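Local coordinates for protein Fc fragment of IgE receptor II (PDB 6PWS) that binds mannose-type sugars through calcium in its C-type lectin domain and probably serves as a receptor for the Fc part of IgE, at residues Gln53-Ile67 / Trp114-Val127. Numbering follows the deposited sequence.
Sequences QDFLTKRANWRGSWI and WNDAFCGSELHGWV. With CA (calcium ion), chain B; MMA (methyl alpha-D-mannopyranoside), chain D.
W66 and L123 make the central apolar contact between 53-67 and 114-127. Methyl CD1 of L123 sits over the indole face, 3.6 Å from the centroid of the five-membered ring, in a CH-pi contact. The edge of the same indole meets backbone carbonyls: CZ2 approaches O of S121 at 3.2 Å and CH2 approaches O of F118, both close to the ring plane, while NE1 bonds to the carbonyl of K28. A second CH-pi contact places CD1 of I67 squarely over the pyrrole ring of W114.

Backbone bonds join strands 65-67 and 125-127 in parallel: N of W66 donates to O of G125 (3.0 Å), and N of V127 to O of W66 (3.1 Å). Just before this pairing, a water accepts from N of H124 and donates to O of G64, linking the two segments.

At the helix, CG of Q53 lies anti to the backbone N (chi1 180°) and the chain then bends at chi2, carrying the amide to the W114 edge. OE1 accepts from NE1 of W114 in a short but bent bond (2.8 Å, 139° at the hydrogen), with NE1 above the amide carbonyl plane. NE2 of Q53 donates to OG1 of T57 (2.9 Å), which fixes the amide's rotation. On the outer side, the guanidinium of R63 stacks flat on the H124 imidazole, centres 3.6 Å and planes 8° apart, without a hydrogen bond.

Beyond W114, N115 and D116 bind the calcium ion that holds O3 and O4 of the mannoside, with E95, N97 and E103 completing the site. Both ends of this strand, W114 and A117, thus pack on Q53, I67 and W66, consistent with a sugar site built onto the core of the C-type lectin fold.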
loop_
_atom_site.group_PDB
_atom_site.type_symbol
_atom_site.label_atom_id
_atom_site.label_comp_id
_atom_site.label_asym_id
_atom_site.label_seq_id
_atom_site.Cartn_x
_atom_site.Cartn_y
_atom_site.Cartn_z
ATOM N N GLN A 53 -8.568 0.490 -6.456
ATOM C CA GLN A 53 -7.353 1.042 -7.041
ATOM C C GLN A 53 -7.593 2.440 -7.598
ATOM O O GLN A 53 -6.747 3.322 -7.440
ATOM C CB GLN A 53 -6.811 0.122 -8.133
ATOM C CG GLN A 53 -5.534 0.668 -8.774
ATOM C CD GLN A 53 -4.378 0.741 -7.790
ATOM O OE1 GLN A 53 -3.983 -0.275 -7.219
ATOM N NE2 GLN A 53 -3.822 1.930 -7.602
ATOM N N ASP A 54 -8.727 2.669 -8.268
ATOM C CA ASP A 54 -9.008 3.982 -8.847
ATOM C C ASP A 54 -9.050 5.052 -7.758
ATOM O O ASP A 54 -8.512 6.155 -7.932
ATOM C CB ASP A 54 -10.337 3.905 -9.617
ATOM C CG ASP A 54 -10.869 5.259 -10.056
ATOM O OD1 ASP A 54 -10.285 5.838 -10.991
ATOM O OD2 ASP A 54 -11.894 5.737 -9.505
ATOM N N PHE A 55 -9.688 4.741 -6.627
ATOM C CA PHE A 55 -9.727 5.670 -5.501
ATOM C C PHE A 55 -8.313 6.070 -5.096
ATOM O O PHE A 55 -8.019 7.247 -4.857
ATOM C CB PHE A 55 -10.491 5.013 -4.338
ATOM C CG PHE A 55 -10.364 5.740 -3.021
ATOM C CD1 PHE A 55 -9.402 5.352 -2.102
ATOM C CD2 PHE A 55 -11.188 6.812 -2.696
ATOM C CE1 PHE A 55 -9.265 6.010 -0.892
ATOM C CE2 PHE A 55 -11.047 7.475 -1.485
ATOM C CZ PHE A 55 -10.086 7.072 -0.585
ATOM N N LEU A 56 -7.422 5.079 -4.999
ATOM C CA LEU A 56 -6.038 5.305 -4.581
ATOM C C LEU A 56 -5.224 6.023 -5.653
ATOM O O LEU A 56 -4.485 6.964 -5.343
ATOM C CB LEU A 56 -5.388 3.967 -4.216
ATOM C CG LEU A 56 -6.009 3.281 -2.992
ATOM C CD1 LEU A 56 -5.468 1.874 -2.861
ATOM C CD2 LEU A 56 -5.780 4.077 -1.715
ATOM N N THR A 57 -5.323 5.586 -6.913
ATOM C CA THR A 57 -4.584 6.213 -8.004
ATOM C C THR A 57 -4.857 7.704 -8.055
ATOM O O THR A 57 -3.941 8.517 -8.203
ATOM C CB THR A 57 -4.995 5.551 -9.318
ATOM O OG1 THR A 57 -4.451 4.233 -9.334
ATOM C CG2 THR A 57 -4.511 6.343 -10.540
ATOM N N LYS A 58 -6.124 8.078 -7.934
ATOM C CA LYS A 58 -6.479 9.485 -8.069
ATOM C C LYS A 58 -5.892 10.341 -6.960
ATOM O O LYS A 58 -5.708 11.544 -7.167
ATOM C CB LYS A 58 -8.001 9.616 -8.131
ATOM C CG LYS A 58 -8.564 9.051 -9.430
ATOM C CD LYS A 58 -10.071 9.240 -9.568
ATOM C CE LYS A 58 -10.816 8.672 -8.376
ATOM N NZ LYS A 58 -12.270 8.452 -8.678
ATOM N N ARG A 59 -5.585 9.745 -5.802
ATOM C CA ARG A 59 -5.159 10.434 -4.589
ATOM C C ARG A 59 -3.704 10.183 -4.221
ATOM O O ARG A 59 -3.236 10.679 -3.179
ATOM C CB ARG A 59 -6.088 9.992 -3.447
ATOM C CG ARG A 59 -7.506 10.495 -3.637
ATOM C CD ARG A 59 -8.476 9.804 -2.705
ATOM N NE ARG A 59 -9.837 10.323 -2.813
ATOM C CZ ARG A 59 -10.701 9.995 -3.766
ATOM N NH1 ARG A 59 -10.362 9.161 -4.748
ATOM N NH2 ARG A 59 -11.914 10.529 -3.738
ATOM N N ALA A 60 -2.983 9.432 -5.043
ATOM C CA ALA A 60 -1.657 8.951 -4.698
ATOM C C ALA A 60 -0.622 10.076 -4.725
ATOM O O ALA A 60 -0.697 11.024 -5.511
ATOM C CB ALA A 60 -1.219 7.860 -5.674
ATOM N N ASN A 61 0.394 9.911 -3.885
ATOM C CA ASN A 61 1.525 10.822 -3.843
ATOM C C ASN A 61 2.358 10.665 -5.116
ATOM O O ASN A 61 2.746 9.549 -5.475
ATOM C CB ASN A 61 2.350 10.494 -2.592
ATOM C CG ASN A 61 3.415 11.528 -2.291
ATOM O OD1 ASN A 61 4.187 11.915 -3.172
ATOM N ND2 ASN A 61 3.478 11.965 -1.037
ATOM N N TRP A 62 2.617 11.776 -5.815
ATOM C CA TRP A 62 3.302 11.719 -7.102
ATOM C C TRP A 62 4.762 11.308 -6.987
ATOM O O TRP A 62 5.369 10.975 -8.017
ATOM C CB TRP A 62 3.147 13.042 -7.852
ATOM C CG TRP A 62 1.719 13.307 -8.266
ATOM C CD1 TRP A 62 0.665 12.450 -8.168
ATOM C CD2 TRP A 62 1.199 14.515 -8.833
ATOM N NE1 TRP A 62 -0.476 13.039 -8.638
ATOM C CE2 TRP A 62 -0.181 14.310 -9.061
ATOM C CE3 TRP A 62 1.759 15.764 -9.147
ATOM C CZ2 TRP A 62 -1.008 15.304 -9.593
ATOM C CZ3 TRP A 62 0.938 16.753 -9.659
ATOM C CH2 TRP A 62 -0.430 16.517 -9.877
ATOM N N ARG A 63 5.340 11.317 -5.781
ATOM C CA ARG A 63 6.697 10.830 -5.575
ATOM C C ARG A 63 6.749 9.351 -5.184
ATOM O O ARG A 63 7.847 8.810 -5.005
ATOM C CB ARG A 63 7.438 11.695 -4.552
ATOM C CG ARG A 63 7.777 13.072 -5.079
ATOM C CD ARG A 63 8.687 13.864 -4.135
ATOM N NE ARG A 63 8.007 14.235 -2.901
ATOM C CZ ARG A 63 8.614 14.736 -1.825
ATOM N NH1 ARG A 63 9.929 14.935 -1.824
ATOM N NH2 ARG A 63 7.897 15.046 -0.755
ATOM N N GLY A 64 5.606 8.683 -5.070
ATOM C CA GLY A 64 5.555 7.264 -4.753
ATOM C C GLY A 64 5.163 7.015 -3.307
ATOM O O GLY A 64 5.378 7.853 -2.426
ATOM N N SER A 65 4.584 5.836 -3.050
ATOM C CA SER A 65 4.081 5.544 -1.714
ATOM C C SER A 65 4.024 4.040 -1.442
ATOM O O SER A 65 3.700 3.247 -2.325
ATOM C CB SER A 65 2.697 6.167 -1.490
ATOM O OG SER A 65 1.743 5.771 -2.466
ATOM N N TRP A 66 4.297 3.658 -0.200
ATOM C CA TRP A 66 4.238 2.249 0.163
ATOM C C TRP A 66 2.797 1.743 0.273
ATOM O O TRP A 66 1.903 2.449 0.758
ATOM C CB TRP A 66 4.909 2.022 1.512
ATOM C CG TRP A 66 6.391 2.197 1.535
ATOM C CD1 TRP A 66 7.086 3.075 2.306
ATOM C CD2 TRP A 66 7.367 1.464 0.783
ATOM N NE1 TRP A 66 8.438 2.937 2.090
ATOM C CE2 TRP A 66 8.636 1.948 1.162
ATOM C CE3 TRP A 66 7.290 0.456 -0.188
ATOM C CZ2 TRP A 66 9.820 1.445 0.619
ATOM C CZ3 TRP A 66 8.467 -0.036 -0.736
ATOM C CH2 TRP A 66 9.715 0.457 -0.325
ATOM N N ILE A 67 2.609 0.479 -0.129
ATOM C CA ILE A 67 1.377 -0.260 0.103
ATOM C C ILE A 67 1.693 -1.554 0.874
ATOM O O ILE A 67 2.848 -1.919 1.097
ATOM C CB ILE A 67 0.589 -0.531 -1.202
ATOM C CG1 ILE A 67 1.322 -1.500 -2.137
ATOM C CG2 ILE A 67 0.267 0.791 -1.899
ATOM C CD1 ILE A 67 0.466 -1.952 -3.327
ATOM N N TRP A 114 1.930 -0.315 -9.694
ATOM C CA TRP A 114 2.727 -0.930 -8.648
ATOM C C TRP A 114 4.129 -1.290 -9.135
ATOM O O TRP A 114 4.324 -1.736 -10.269
ATOM C CB TRP A 114 2.072 -2.201 -8.112
ATOM C CG TRP A 114 0.657 -2.076 -7.637
ATOM C CD1 TRP A 114 -0.084 -0.942 -7.430
ATOM C CD2 TRP A 114 -0.195 -3.175 -7.318
ATOM N NE1 TRP A 114 -1.346 -1.272 -6.990
ATOM C CE2 TRP A 114 -1.439 -2.640 -6.922
ATOM C CE3 TRP A 114 -0.024 -4.567 -7.326
ATOM C CZ2 TRP A 114 -2.519 -3.447 -6.575
ATOM C CZ3 TRP A 114 -1.097 -5.366 -6.970
ATOM C CH2 TRP A 114 -2.329 -4.807 -6.598
ATOM N N ASN A 115 5.097 -1.137 -8.235
ATOM C CA ASN A 115 6.483 -1.499 -8.479
ATOM C C ASN A 115 7.038 -2.153 -7.216
ATOM O O ASN A 115 6.862 -1.616 -6.121
ATOM C CB ASN A 115 7.309 -0.244 -8.792
ATOM C CG ASN A 115 8.778 -0.543 -8.888
ATOM O OD1 ASN A 115 9.168 -1.521 -9.533
ATOM N ND2 ASN A 115 9.602 0.265 -8.242
ATOM N N ASP A 116 7.720 -3.291 -7.358
ATOM C CA ASP A 116 8.531 -3.791 -6.252
ATOM C C ASP A 116 9.790 -2.940 -6.115
ATOM O O ASP A 116 10.430 -2.575 -7.110
ATOM C CB ASP A 116 8.838 -5.301 -6.373
ATOM C CG ASP A 116 9.619 -5.707 -7.616
ATOM O OD1 ASP A 116 9.612 -4.960 -8.621
ATOM O OD2 ASP A 116 10.186 -6.819 -7.566
ATOM N N ALA A 117 10.126 -2.604 -4.871
ATOM C CA ALA A 117 11.235 -1.711 -4.577
ATOM C C ALA A 117 12.084 -2.272 -3.446
ATOM O O ALA A 117 11.683 -3.172 -2.702
ATOM C CB ALA A 117 10.706 -0.322 -4.201
ATOM N N PHE A 118 13.283 -1.704 -3.321
ATOM C CA PHE A 118 14.132 -2.001 -2.178
ATOM C C PHE A 118 13.399 -1.621 -0.895
ATOM O O PHE A 118 12.955 -0.477 -0.737
ATOM C CB PHE A 118 15.429 -1.195 -2.314
ATOM C CG PHE A 118 16.332 -1.271 -1.112
ATOM C CD1 PHE A 118 16.644 -2.487 -0.535
ATOM C CD2 PHE A 118 16.874 -0.122 -0.562
ATOM C CE1 PHE A 118 17.469 -2.551 0.565
ATOM C CE2 PHE A 118 17.717 -0.191 0.549
ATOM C CZ PHE A 118 17.996 -1.404 1.097
ATOM N N CYS A 119 13.293 -2.573 0.038
ATOM C CA CYS A 119 12.532 -2.343 1.265
ATOM C C CYS A 119 13.102 -1.194 2.098
ATOM O O CYS A 119 12.361 -0.604 2.894
ATOM C CB CYS A 119 12.457 -3.630 2.090
ATOM S SG CYS A 119 11.441 -4.933 1.327
ATOM N N GLY A 120 14.383 -0.850 1.929
ATOM C CA GLY A 120 14.994 0.269 2.628
ATOM C C GLY A 120 14.860 1.630 1.973
ATOM O O GLY A 120 15.428 2.605 2.476
ATOM N N SER A 121 14.125 1.731 0.867
ATOM C CA SER A 121 13.898 3.023 0.231
ATOM C C SER A 121 13.066 3.904 1.144
ATOM O O SER A 121 12.092 3.447 1.742
ATOM C CB SER A 121 13.124 2.857 -1.078
ATOM O OG SER A 121 13.855 2.140 -2.046
ATOM N N GLU A 122 13.417 5.189 1.218
ATOM C CA GLU A 122 12.719 6.132 2.093
ATOM C C GLU A 122 11.686 6.966 1.332
ATOM O O GLU A 122 11.881 8.148 1.023
ATOM C CB GLU A 122 13.727 7.012 2.817
ATOM C CG GLU A 122 14.506 6.221 3.838
ATOM C CD GLU A 122 15.443 7.049 4.666
ATOM O OE1 GLU A 122 15.720 8.209 4.291
ATOM O OE2 GLU A 122 15.907 6.526 5.699
ATOM N N LEU A 123 10.526 6.357 1.099
ATOM C CA LEU A 123 9.479 7.017 0.337
ATOM C C LEU A 123 8.763 8.060 1.187
ATOM O O LEU A 123 8.642 7.931 2.405
ATOM C CB LEU A 123 8.458 6.005 -0.189
ATOM C CG LEU A 123 9.013 4.920 -1.098
ATOM C CD1 LEU A 123 7.882 4.016 -1.584
ATOM C CD2 LEU A 123 9.764 5.508 -2.271
ATOM N N HIS A 124 8.236 9.078 0.507
ATOM C CA HIS A 124 7.591 10.206 1.168
ATOM C C HIS A 124 6.117 9.989 1.429
ATOM O O HIS A 124 5.493 10.812 2.109
ATOM C CB HIS A 124 7.746 11.466 0.311
ATOM C CG HIS A 124 9.163 11.822 0.081
ATOM N ND1 HIS A 124 9.917 12.484 1.024
ATOM C CD2 HIS A 124 9.999 11.528 -0.939
ATOM C CE1 HIS A 124 11.151 12.620 0.574
ATOM N NE2 HIS A 124 11.228 12.045 -0.613
ATOM N N GLY A 125 5.544 8.922 0.880
ATOM C CA GLY A 125 4.158 8.598 1.107
ATOM C C GLY A 125 3.992 7.142 1.492
ATOM O O GLY A 125 4.833 6.288 1.209
ATOM N N TRP A 126 2.857 6.874 2.121
ATOM C CA TRP A 126 2.508 5.522 2.550
ATOM C C TRP A 126 1.011 5.563 2.820
ATOM O O TRP A 126 0.498 6.609 3.234
ATOM C CB TRP A 126 3.357 5.060 3.768
ATOM C CG TRP A 126 3.712 6.180 4.740
ATOM C CD1 TRP A 126 4.751 7.076 4.621
ATOM C CD2 TRP A 126 3.009 6.542 5.937
ATOM N NE1 TRP A 126 4.712 7.979 5.653
ATOM C CE2 TRP A 126 3.664 7.662 6.479
ATOM C CE3 TRP A 126 1.895 6.017 6.610
ATOM C CZ2 TRP A 126 3.239 8.274 7.647
ATOM C CZ3 TRP A 126 1.476 6.628 7.770
ATOM C CH2 TRP A 126 2.148 7.740 8.280
ATOM N N VAL A 127 0.302 4.479 2.518
ATOM C CA VAL A 127 -1.152 4.470 2.630
ATOM C C VAL A 127 -1.561 3.339 3.560
ATOM O O VAL A 127 -1.117 2.203 3.379
ATOM C CB VAL A 127 -1.833 4.311 1.255
ATOM C CG1 VAL A 127 -3.340 4.372 1.402
ATOM C CG2 VAL A 127 -1.328 5.372 0.270
HETATM CA CA CA B . 10.959 -3.193 -9.448
HETATM C C1 MMA D . 14.706 0.993 -10.846
HETATM C C2 MMA D . 13.826 0.597 -9.669
HETATM C C3 MMA D . 13.223 -0.726 -9.962
HETATM C C4 MMA D . 12.388 -0.688 -11.209
HETATM C C5 MMA D . 13.198 -0.179 -12.401
HETATM C C6 MMA D . 12.291 0.064 -13.571
HETATM C C7 MMA D . 16.533 0.090 -12.057
HETATM O O1 MMA D . 15.662 0.024 -10.951
HETATM O O2 MMA D . 12.774 1.551 -9.443
HETATM O O3 MMA D . 12.361 -1.138 -8.880
HETATM O O4 MMA D . 11.895 -2.007 -11.431
HETATM O O5 MMA D . 13.885 1.088 -12.094
HETATM O O6 MMA D . 13.051 0.556 -14.642
HETATM O O HOH W 1 7.950 9.118 -2.232
#